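Local coordinates for protein phosphatidylinositol-specific phospholipase C1 (PDB 3H4X) that belongs to the calcium-dependent phosphoinositide phospholipase C family and is built as a single-chain alpha/beta-barrel protein, at residues E144-I149 with A214-D219; W208-Y213 with E245-P250. All blocks are in the same frame, centred on the assembly; numbering follows the deposited sequence.

Interaction 1. Residues E144-I149 with A214-D219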
ATOM      1  N   GLU A 144     -13.920  -6.147  -9.680  1.00  8.51           N
ATOM      2  CA  GLU A 144     -14.072  -7.300  -8.802  1.00  8.81           C
ATOM      3  C   GLU A 144     -13.193  -7.173  -7.557  1.00  8.20           C
ATOM      4  O   GLU A 144     -13.570  -7.609  -6.473  1.00  8.05           O
ATOM      5  CB  GLU A 144     -13.784  -8.599  -9.560  1.00  9.31           C
ATOM      6  CG  GLU A 144     -14.804  -8.924 -10.656  1.00 11.16           C
ATOM      7  CD  GLU A 144     -14.506  -8.248 -11.985  1.00 13.41           C
ATOM      8  OE1 GLU A 144     -13.416  -7.664 -12.146  1.00 13.39           O
ATOM      9  OE2 GLU A 144     -15.370  -8.309 -12.886  1.00 16.68           O
ATOM     10  N   PHE A 145     -12.026  -6.562  -7.726  1.00  7.96           N
ATOM     11  CA  PHE A 145     -11.134  -6.242  -6.621  1.00  7.77           C
ATOM     12  C   PHE A 145     -11.853  -5.328  -5.621  1.00  7.37           C
ATOM     13  O   PHE A 145     -11.911  -5.624  -4.426  1.00  7.64           O
ATOM     14  CB  PHE A 145      -9.886  -5.580  -7.207  1.00  8.01           C
ATOM     15  CG  PHE A 145      -8.871  -5.141  -6.196  1.00  8.63           C
ATOM     16  CD1 PHE A 145      -7.903  -6.020  -5.727  1.00  9.67           C
ATOM     17  CD2 PHE A 145      -8.851  -3.833  -5.751  1.00  9.79           C
ATOM     18  CE1 PHE A 145      -6.950  -5.599  -4.817  1.00 10.40           C
ATOM     19  CE2 PHE A 145      -7.901  -3.408  -4.845  1.00 10.70           C
ATOM     20  CZ  PHE A 145      -6.955  -4.292  -4.374  1.00 10.39           C
ATOM     21  N   ASP A 146     -12.424  -4.231  -6.117  1.00  7.28           N
ATOM     22  CA  ASP A 146     -13.181  -3.317  -5.264  1.00  7.35           C
ATOM     23  C   ASP A 146     -14.330  -4.043  -4.558  1.00  7.31           C
ATOM     24  O   ASP A 146     -14.571  -3.846  -3.365  1.00  7.59           O
ATOM     25  CB  ASP A 146     -13.784  -2.172  -6.081  1.00  7.69           C
ATOM     26  CG  ASP A 146     -12.772  -1.122  -6.494  1.00  7.98           C
ATOM     27  OD1 ASP A 146     -11.656  -1.063  -5.933  1.00  8.79           O
ATOM     28  OD2 ASP A 146     -13.132  -0.326  -7.385  1.00  9.25           O
ATOM     29  N   ALA A 147     -15.063  -4.860  -5.311  1.00  7.40           N
ATOM     30  CA  ALA A 147     -16.238  -5.534  -4.769  1.00  7.71           C
ATOM     31  C   ALA A 147     -15.882  -6.449  -3.604  1.00  7.72           C
ATOM     32  O   ALA A 147     -16.610  -6.520  -2.613  1.00  7.79           O
ATOM     33  CB  ALA A 147     -16.965  -6.309  -5.860  1.00  8.21           C
ATOM     34  N   LEU A 148     -14.761  -7.151  -3.725  1.00  7.87           N
ATOM     35  CA  LEU A 148     -14.304  -8.050  -2.674  1.00  7.88           C
ATOM     36  C   LEU A 148     -13.928  -7.271  -1.421  1.00  7.48           C
ATOM     37  O   LEU A 148     -14.290  -7.652  -0.309  1.00  7.56           O
ATOM     38  CB  LEU A 148     -13.115  -8.877  -3.160  1.00  8.21           C
ATOM     39  CG  LEU A 148     -12.464  -9.776  -2.107  1.00  9.15           C
ATOM     40  CD1 LEU A 148     -13.450 -10.780  -1.520  1.00 10.17           C
ATOM     41  CD2 LEU A 148     -11.269 -10.488  -2.711  1.00  9.83           C
ATOM     42  N   ILE A 149     -13.191  -6.181  -1.595  1.00  7.67           N
ATOM     43  CA  ILE A 149     -12.803  -5.366  -0.454  1.00  8.05           C
ATOM     44  C   ILE A 149     -14.026  -4.747   0.225  1.00  8.16           C
ATOM     45  O   ILE A 149     -14.112  -4.734   1.454  1.00  8.49           O
ATOM     46  CB  ILE A 149     -11.755  -4.303  -0.848  1.00  7.94           C
ATOM     47  CG1 ILE A 149     -10.420  -4.991  -1.160  1.00  8.56           C
ATOM     48  CG2 ILE A 149     -11.585  -3.273   0.259  1.00  8.77           C
ATOM     49  CD1 ILE A 149      -9.369  -4.083  -1.735  1.00  9.32           C
ATOM     50  N   ALA A 214      -6.086   3.240 -12.526  1.00  7.54           N
ATOM     51  CA  ALA A 214      -6.333   4.671 -12.649  1.00  7.82           C
ATOM     52  C   ALA A 214      -7.440   4.946 -13.667  1.00  8.10           C
ATOM     53  O   ALA A 214      -8.286   5.814 -13.455  1.00  8.40           O
ATOM     54  CB  ALA A 214      -5.065   5.415 -13.024  1.00  8.28           C
ATOM     55  N   GLY A 215      -7.435   4.202 -14.767  1.00  8.47           N
ATOM     56  CA  GLY A 215      -8.492   4.333 -15.768  1.00  8.78           C
ATOM     57  C   GLY A 215      -9.852   3.969 -15.199  1.00  8.65           C
ATOM     58  O   GLY A 215     -10.869   4.591 -15.515  1.00  8.79           O
ATOM     59  N   HIS A 216      -9.860   2.955 -14.344  1.00  8.62           N
ATOM     60  CA  HIS A 216     -11.050   2.536 -13.621  1.00  8.55           C
ATOM     61  C   HIS A 216     -11.588   3.665 -12.732  1.00  8.26           C
ATOM     62  O   HIS A 216     -12.790   3.936 -12.732  1.00  8.52           O
ATOM     63  CB  HIS A 216     -10.692   1.274 -12.833  1.00  8.77           C
ATOM     64  CG  HIS A 216     -11.690   0.873 -11.797  1.00  9.47           C
ATOM     65  ND1 HIS A 216     -12.946   0.396 -12.104  1.00 10.92           N
ATOM     66  CD2 HIS A 216     -11.581   0.806 -10.449  1.00 10.35           C
ATOM     67  CE1 HIS A 216     -13.580   0.085 -10.987  1.00 11.05           C
ATOM     68  NE2 HIS A 216     -12.772   0.324  -9.969  1.00 11.43           N
ATOM     69  N   LEU A 217     -10.710   4.343 -11.997  1.00  8.12           N
ATOM     70  CA  LEU A 217     -11.148   5.474 -11.179  1.00  8.14           C
ATOM     71  C   LEU A 217     -11.716   6.593 -12.045  1.00  8.60           C
ATOM     72  O   LEU A 217     -12.748   7.181 -11.726  1.00  8.76           O
ATOM     73  CB  LEU A 217     -10.005   6.002 -10.314  1.00  7.83           C
ATOM     74  CG  LEU A 217      -9.460   5.050  -9.248  1.00  7.61           C
ATOM     75  CD1 LEU A 217      -8.444   5.777  -8.392  1.00  8.01           C
ATOM     76  CD2 LEU A 217     -10.577   4.472  -8.384  1.00  8.35           C
ATOM     77  N   LYS A 218     -11.028   6.898 -13.136  1.00  9.20           N
ATOM     78  CA  LYS A 218     -11.493   7.919 -14.065  1.00 10.08           C
ATOM     79  C   LYS A 218     -12.900   7.590 -14.561  1.00 10.19           C
ATOM     80  O   LYS A 218     -13.781   8.453 -14.601  1.00 10.60           O
ATOM     81  CB  LYS A 218     -10.520   8.035 -15.240  1.00 10.55           C
ATOM     82  CG  LYS A 218     -10.946   9.027 -16.311  1.00 12.48           C
ATOM     83  CD  LYS A 218      -9.890   9.153 -17.404  1.00 15.56           C
ATOM     84  CE  LYS A 218      -9.707   7.856 -18.177  1.00 17.55           C
ATOM     85  NZ  LYS A 218     -10.841   7.580 -19.106  1.00 19.79           N
ATOM     86  N   ASP A 219     -13.110   6.331 -14.929  1.00 10.24           N
ATOM     87  CA  ASP A 219     -14.403   5.901 -15.444  1.00 10.95           C
ATOM     88  C   ASP A 219     -15.486   5.935 -14.367  1.00 10.56           C
ATOM     89  O   ASP A 219     -16.604   6.381 -14.623  1.00 11.16           O
ATOM     90  CB  ASP A 219     -14.290   4.515 -16.080  1.00 11.75           C
ATOM     91  CG  ASP A 219     -13.432   4.521 -17.339  1.00 13.24           C
ATOM     92  OD1 ASP A 219     -13.228   5.605 -17.922  1.00 15.11           O
ATOM     93  OD2 ASP A 219     -12.957   3.440 -17.741  1.00 15.67           O
TER
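A single hydrogen bond between side chains joins these helical segments: H216 gives its NE2 hydrogen to D146, with NE2 2.7 Å from OD2 and an N-H...O angle of 168°. The two side chains reach for each other from opposite directions, and they need their length, because the nearest CA atoms, those of D146 and H216, are still 10.4 Å apart. Seen from the histidine the geometry is clean: OD2 sits at the ring edge, practically in the imidazole plane, and lies farther from the flanking carbons CD2 and CE1. Seen from the aspartate it is less regular, since NE2 comes from above the carboxylate plane and the two planes are turned 41° apart. With CG anti to the backbone N (chi1 167°), H216 swings its ring out from helix 209-222 across to helix 142-153. Both are helices on the outside of a parallel barrel, following the neighbouring strands 124-130 and 189-195, and the bond links the two helices side chain to side chain. The second carboxylate oxygen of D146, OD1, is bonded to the hydroxyls of Y213 and T230, so both oxygens are engaged and the buried group's rotation is fixed. The rings of Y213 and H216 also meet, at a steep angle, while H216 lines an acetyl-group pocket with P142 and E212, and an ethanol lies close by.

Interaction 2. Residues W208-Y213 with E245-P250; sequences WTDVEY and ERYADP
The first turn of helix 209-222, with W208 at its N-cap position, faces a short piece of chain that leaves a 3-10 turn at E245-R246 and runs on as loop; CA of V211 and CA of Y247 come within 8.0 Å. Y247 reaches across and gives its hydroxyl hydrogen to D210, OH lying 2.7 Å from OD2. That oxygen sits at the edge of the phenol ring, in its plane, yet the hydroxyl stands 43° out of the carboxylate plane, and the two flat groups are nearly perpendicular at 79°. D210 has its CG between the backbone N and the carbonyl carbon (chi1 54°), which folds the carboxylate back over its own helix turn: N of V211 is 2.8 Å from OD1 of D210, in a markedly bent bond, while OD2 is left to face the loop. A water also donates to OD2 and accepts from NH1 of R246, joining the acid to an arginine whose charge is not in direct contact. CG of R246 lies over the centre of the Y247 ring, 3.6 Å above its plane, and CG2 of V211 meets CD1 of the same ring obliquely at 3.7 Å. Farther out, F256 stacks on Y247, strand 232-236 touches both R246 and Y247 through V235, and P195 of strand 189-195 packs on D210, so the contact lies where helix 209-222 meets the loop between strands 232-236 and 258-262.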
ATOM      1  N   TRP A 208      -0.779  -2.240 -17.805  1.00 12.75           N
ATOM      2  CA  TRP A 208      -0.279  -2.509 -16.465  1.00 10.97           C
ATOM      3  C   TRP A 208      -1.289  -2.080 -15.408  1.00  9.66           C
ATOM      4  O   TRP A 208      -2.194  -1.277 -15.669  1.00  9.41           O
ATOM      5  CB  TRP A 208       1.043  -1.790 -16.225  1.00 10.92           C
ATOM      6  CG  TRP A 208       2.222  -2.397 -16.925  1.00 11.69           C
ATOM      7  CD1 TRP A 208       2.214  -3.395 -17.863  1.00 12.19           C
ATOM      8  CD2 TRP A 208       3.589  -2.016 -16.756  1.00 12.27           C
ATOM      9  NE1 TRP A 208       3.500  -3.665 -18.273  1.00 12.43           N
ATOM     10  CE2 TRP A 208       4.361  -2.831 -17.610  1.00 12.79           C
ATOM     11  CE3 TRP A 208       4.236  -1.064 -15.964  1.00 13.48           C
ATOM     12  CZ2 TRP A 208       5.750  -2.720 -17.691  1.00 13.56           C
ATOM     13  CZ3 TRP A 208       5.613  -0.958 -16.045  1.00 14.30           C
ATOM     14  CH2 TRP A 208       6.353  -1.781 -16.903  1.00 14.15           C
ATOM     15  N   THR A 209      -1.097  -2.619 -14.210  1.00  8.92           N
ATOM     16  CA  THR A 209      -1.930  -2.347 -13.051  1.00  8.35           C
ATOM     17  C   THR A 209      -2.228  -0.870 -12.855  1.00  7.84           C
ATOM     18  O   THR A 209      -3.355  -0.498 -12.527  1.00  7.57           O
ATOM     19  CB  THR A 209      -1.226  -2.876 -11.794  1.00  8.30           C
ATOM     20  OG1 THR A 209      -1.082  -4.296 -11.906  1.00  8.87           O
ATOM     21  CG2 THR A 209      -2.007  -2.533 -10.531  1.00  9.12           C
ATOM     22  N   ASP A 210      -1.213  -0.028 -13.037  1.00  7.45           N
ATOM     23  CA  ASP A 210      -1.364   1.395 -12.754  1.00  7.72           C
ATOM     24  C   ASP A 210      -2.341   2.087 -13.700  1.00  8.12           C
ATOM     25  O   ASP A 210      -3.301   2.718 -13.259  1.00  8.18           O
ATOM     26  CB  ASP A 210      -0.008   2.121 -12.646  1.00  7.80           C
ATOM     27  CG  ASP A 210       0.902   1.933 -13.862  1.00  7.81           C
ATOM     28  OD1 ASP A 210       0.585   1.179 -14.812  1.00  8.54           O
ATOM     29  OD2 ASP A 210       1.978   2.565 -13.840  1.00  7.85           O
ATOM     30  N   VAL A 211      -2.108   1.945 -14.998  1.00  8.71           N
ATOM     31  CA  VAL A 211      -2.996   2.518 -15.995  1.00  9.57           C
ATOM     32  C   VAL A 211      -4.388   1.897 -15.917  1.00  9.14           C
ATOM     33  O   VAL A 211      -5.389   2.587 -16.061  1.00  9.31           O
ATOM     34  CB  VAL A 211      -2.412   2.353 -17.420  1.00 10.27           C
ATOM     35  CG1 VAL A 211      -3.465   2.645 -18.489  1.00 11.56           C
ATOM     36  CG2 VAL A 211      -1.185   3.236 -17.591  1.00 11.52           C
ATOM     37  N   GLU A 212      -4.451   0.593 -15.677  1.00  8.74           N
ATOM     38  CA  GLU A 212      -5.738  -0.080 -15.621  1.00  8.72           C
ATOM     39  C   GLU A 212      -6.573   0.420 -14.445  1.00  8.18           C
ATOM     40  O   GLU A 212      -7.755   0.727 -14.602  1.00  8.32           O
ATOM     41  CB  GLU A 212      -5.562  -1.596 -15.550  1.00  9.24           C
ATOM     42  CG  GLU A 212      -6.865  -2.345 -15.681  1.00 10.93           C
ATOM     43  CD  GLU A 212      -6.682  -3.831 -15.912  1.00 12.98           C
ATOM     44  OE1 GLU A 212      -5.528  -4.280 -16.069  1.00 14.59           O
ATOM     45  OE2 GLU A 212      -7.702  -4.548 -15.940  1.00 14.30           O
ATOM     46  N   TYR A 213      -5.973   0.501 -13.262  1.00  7.69           N
ATOM     47  CA  TYR A 213      -6.752   0.925 -12.108  1.00  7.43           C
ATOM     48  C   TYR A 213      -7.053   2.429 -12.112  1.00  7.35           C
ATOM     49  O   TYR A 213      -8.157   2.849 -11.773  1.00  7.70           O
ATOM     50  CB  TYR A 213      -6.122   0.472 -10.786  1.00  7.42           C
ATOM     51  CG  TYR A 213      -7.110   0.537  -9.643  1.00  6.57           C
ATOM     52  CD1 TYR A 213      -7.945  -0.538  -9.350  1.00  7.12           C
ATOM     53  CD2 TYR A 213      -7.242   1.689  -8.884  1.00  6.92           C
ATOM     54  CE1 TYR A 213      -8.869  -0.470  -8.314  1.00  7.32           C
ATOM     55  CE2 TYR A 213      -8.153   1.766  -7.852  1.00  6.91           C
ATOM     56  CZ  TYR A 213      -8.965   0.691  -7.572  1.00  6.77           C
ATOM     57  OH  TYR A 213      -9.868   0.798  -6.541  1.00  7.54           O
ATOM     58  N   GLU A 245       3.992  12.289 -15.737  1.00  7.73           N
ATOM     59  CA  GLU A 245       4.218  12.663 -17.128  1.00  8.27           C
ATOM     60  C   GLU A 245       4.579  11.441 -17.978  1.00  8.45           C
ATOM     61  O   GLU A 245       4.573  11.525 -19.204  1.00  8.91           O
ATOM     62  CB  GLU A 245       5.292  13.747 -17.233  1.00  9.04           C
ATOM     63  CG  GLU A 245       4.943  15.053 -16.523  1.00 10.32           C
ATOM     64  CD  GLU A 245       3.868  15.871 -17.226  1.00 11.26           C
ATOM     65  OE1 GLU A 245       3.409  15.476 -18.319  1.00 11.08           O
ATOM     66  OE2 GLU A 245       3.479  16.925 -16.676  1.00 12.78           O
ATOM     67  N   ARG A 246       4.871  10.308 -17.336  1.00  8.54           N
ATOM     68  CA  ARG A 246       5.133   9.064 -18.056  1.00  8.71           C
ATOM     69  C   ARG A 246       3.879   8.521 -18.731  1.00  8.92           C
ATOM     70  O   ARG A 246       3.980   7.718 -19.650  1.00  9.49           O
ATOM     71  CB  ARG A 246       5.688   7.991 -17.114  1.00  8.80           C
ATOM     72  CG  ARG A 246       4.637   7.355 -16.210  1.00  8.72           C
ATOM     73  CD  ARG A 246       5.220   6.257 -15.335  1.00  9.40           C
ATOM     74  NE  ARG A 246       6.283   6.760 -14.471  1.00 10.02           N
ATOM     75  CZ  ARG A 246       6.884   6.035 -13.534  1.00  9.85           C
ATOM     76  NH1 ARG A 246       6.528   4.772 -13.347  1.00 10.63           N
ATOM     77  NH2 ARG A 246       7.841   6.576 -12.794  1.00 10.40           N
ATOM     78  N   TYR A 247       2.705   8.933 -18.262  1.00  8.73           N
ATOM     79  CA  TYR A 247       1.448   8.477 -18.849  1.00  9.08           C
ATOM     80  C   TYR A 247       1.043   9.424 -19.966  1.00  9.53           C
ATOM     81  O   TYR A 247       0.872  10.621 -19.738  1.00  9.50           O
ATOM     82  CB  TYR A 247       0.350   8.392 -17.783  1.00  8.98           C
ATOM     83  CG  TYR A 247       0.753   7.547 -16.597  1.00  8.25           C
ATOM     84  CD1 TYR A 247       0.960   6.180 -16.735  1.00  8.80           C
ATOM     85  CD2 TYR A 247       0.955   8.116 -15.348  1.00  8.67           C
ATOM     86  CE1 TYR A 247       1.348   5.402 -15.657  1.00  8.83           C
ATOM     87  CE2 TYR A 247       1.340   7.346 -14.265  1.00  8.52           C
ATOM     88  CZ  TYR A 247       1.537   5.993 -14.424  1.00  8.44           C
ATOM     89  OH  TYR A 247       1.920   5.233 -13.341  1.00  8.63           O
ATOM     90  N   ALA A 248       0.894   8.887 -21.173  1.00 10.62           N
ATOM     91  CA  ALA A 248       0.606   9.715 -22.339  1.00 11.57           C
ATOM     92  C   ALA A 248      -0.795  10.321 -22.301  1.00 11.81           C
ATOM     93  O   ALA A 248      -1.047  11.343 -22.938  1.00 12.34           O
ATOM     94  CB  ALA A 248       0.815   8.926 -23.626  1.00 12.35           C
ATOM     95  N   ASP A 249      -1.707   9.690 -21.568  1.00 12.13           N
ATOM     96  CA  ASP A 249      -3.060  10.220 -21.430  1.00 12.53           C
ATOM     97  C   ASP A 249      -3.151  11.115 -20.201  1.00 12.24           C
ATOM     98  O   ASP A 249      -3.161  10.626 -19.072  1.00 12.28           O
ATOM     99  CB  ASP A 249      -4.083   9.086 -21.335  1.00 13.07           C
ATOM    100  CG  ASP A 249      -5.511   9.594 -21.242  1.00 14.06           C
ATOM    101  OD1 ASP A 249      -5.716  10.827 -21.260  1.00 14.36           O
ATOM    102  OD2 ASP A 249      -6.432   8.756 -21.145  1.00 16.42           O
ATOM    103  N   PRO A 250      -3.222  12.436 -20.410  1.00 12.09           N
ATOM    104  CA  PRO A 250      -3.243  13.356 -19.275  1.00 12.20           C
ATOM    105  C   PRO A 250      -4.434  13.119 -18.349  1.00 11.85           C
ATOM    106  O   PRO A 250      -4.372  13.461 -17.169  1.00 11.82           O
ATOM    107  CB  PRO A 250      -3.357  14.737 -19.930  1.00 12.65           C
ATOM    108  CG  PRO A 250      -2.986  14.537 -21.352  1.00 13.50           C
ATOM    109  CD  PRO A 250      -3.324  13.132 -21.704  1.00 12.35           C
TER
HETATM  110  O   HOH W   1       4.626   2.809 -14.647  1.00 12.41           O

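Helix 209-222 is common to both interactions: its first turn serves interaction 2 and the turns after it serve interaction 1, with centres about 14 Å apart. Along the chain the segments alternate, 144-149, 208-213, 214-219, 245-250, so this one helix is tied backward to helix 142-153 and forward to the loop before strand 258-262. The two contacts meet directly, as Y213, on segment 208-213, reaches the aspartate of interaction 1 and packs its ring on F145. Together they link elements around the consecutive parallel strands 124-130, 189-195, 232-236 and 258-262, on one side of the barrel.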